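Long-range contact in phospho-2-dehydro-3-deoxyheptonate aldolase (Francisella tularensis, PDB 3TQK), which probably catalyses the stereospecific condensation of phosphoenolpyruvate with D-erythrose 4-phosphate to give DAHP, the first step of chorismate biosynthesis: residues A[65-69]-A[299-303]. Sequence-based numbering, arbitrary orientation.
Sequences AAIEY and ESNLV. With MN (manganese (II) ion), chain B.
Residues 65-69 form a regular helical turn near the start of helix 63-80, closed by the bond from Tyr69 N to Ala65 O (2.9 Å). Residues 299-303 run from the final residue of strand 293-299, extended through Asn301, and turn at Leu302 (phi/psi -73/-49) toward strand 303-306. The segments come closest, CA to CA, at Tyr69 and Leu302, 6.4 Å apart. Tyr69 (chi1 t, chi2 -92°) reaches across, its OH hydrogen-bonded to Ser300 OG at 2.5 Å, the serine oxygen lying at the ring edge; Thr330 is a further partner of that oxygen. Tyr69 CE2 approaches Asn301 CA to 3.6 Å. Leu302 (m, t) lies against the helix, CD2 4.1 Å from Tyr69 CD2 and CD1 4.4 Å from Ala65 CB. Asn301 OD1 accepts a hydrogen bond from Leu302 N (2.9 Å). Glu68 OE2 is hydrogen-bonded to Tyr316 OH. Glu299 CB points away from the helix, and Glu299 OE2 binds manganese at 2.0 Å, alongside Cys58, His266 and Asp322. Where this TIM barrel closes, leucine packing and a short, buried hydroxyl bond thus tie the helix after strand 51-56 to the residue following a metal ligand, whose carboxylate stays on manganese.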
# COMPACT_ATOMS: atom_id res chain seq x y z
N ALA A 65 2.57 11.08 -28.89
CA ALA A 65 4.01 10.83 -28.83
C ALA A 65 4.27 9.35 -28.50
O ALA A 65 5.19 8.75 -29.03
CB ALA A 65 4.68 11.74 -27.82
N ALA A 66 3.43 8.77 -27.64
CA ALA A 66 3.52 7.35 -27.31
C ALA A 66 3.33 6.45 -28.55
O ALA A 66 4.05 5.46 -28.72
CB ALA A 66 2.52 7.00 -26.23
N ILE A 67 2.36 6.78 -29.39
CA ILE A 67 2.16 6.05 -30.64
C ILE A 67 3.39 6.16 -31.54
O ILE A 67 3.89 5.15 -32.05
CB ILE A 67 0.89 6.55 -31.39
CG1 ILE A 67 -0.39 6.13 -30.64
CG2 ILE A 67 0.87 6.04 -32.84
CD1 ILE A 67 -0.69 4.66 -30.69
N GLU A 68 3.91 7.38 -31.74
CA GLU A 68 5.12 7.52 -32.55
C GLU A 68 6.29 6.70 -32.00
O GLU A 68 6.99 6.04 -32.76
CB GLU A 68 5.55 8.97 -32.70
CG GLU A 68 6.66 9.16 -33.73
CD GLU A 68 7.10 10.60 -33.87
OE1 GLU A 68 8.30 10.83 -34.12
OE2 GLU A 68 6.25 11.51 -33.73
N TYR A 69 6.49 6.73 -30.68
CA TYR A 69 7.52 5.91 -30.03
C TYR A 69 7.30 4.43 -30.33
O TYR A 69 8.23 3.70 -30.66
CB TYR A 69 7.52 6.13 -28.51
CG TYR A 69 8.61 5.36 -27.78
CD1 TYR A 69 8.36 4.09 -27.28
CD2 TYR A 69 9.87 5.89 -27.60
CE1 TYR A 69 9.34 3.38 -26.62
CE2 TYR A 69 10.86 5.19 -26.95
CZ TYR A 69 10.59 3.93 -26.46
OH TYR A 69 11.57 3.21 -25.82
N GLU A 299 14.20 2.91 -19.13
CA GLU A 299 13.37 4.09 -19.28
C GLU A 299 13.86 4.87 -20.50
O GLU A 299 14.99 5.35 -20.53
CB GLU A 299 13.34 4.95 -18.00
CG GLU A 299 12.35 4.41 -16.95
CD GLU A 299 12.20 5.31 -15.71
OE1 GLU A 299 13.21 5.80 -15.17
OE2 GLU A 299 11.04 5.50 -15.27
N SER A 300 13.01 4.94 -21.52
CA SER A 300 13.40 5.37 -22.85
C SER A 300 12.32 6.25 -23.47
O SER A 300 11.13 6.05 -23.23
CB SER A 300 13.63 4.13 -23.72
OG SER A 300 13.68 4.45 -25.11
N ASN A 301 12.73 7.22 -24.29
CA ASN A 301 11.77 8.09 -24.99
C ASN A 301 12.36 8.59 -26.31
O ASN A 301 13.44 8.15 -26.71
CB ASN A 301 11.36 9.28 -24.08
CG ASN A 301 9.87 9.65 -24.21
OD1 ASN A 301 9.28 9.60 -25.29
ND2 ASN A 301 9.28 10.04 -23.08
N LEU A 302 11.65 9.49 -26.98
CA LEU A 302 12.08 10.02 -28.27
C LEU A 302 13.24 10.99 -28.11
O LEU A 302 14.24 10.89 -28.83
CB LEU A 302 10.91 10.71 -28.97
CG LEU A 302 9.74 9.80 -29.35
CD1 LEU A 302 8.50 10.61 -29.74
CD2 LEU A 302 10.15 8.86 -30.48
N VAL A 303 13.10 11.93 -27.18
CA VAL A 303 14.17 12.89 -26.85
C VAL A 303 14.71 12.54 -25.46
O VAL A 303 13.95 12.14 -24.57
CB VAL A 303 13.66 14.35 -26.88
CG1 VAL A 303 14.77 15.34 -26.49
CG2 VAL A 303 13.09 14.68 -28.26
MN MN B . 10.31 6.38 -13.60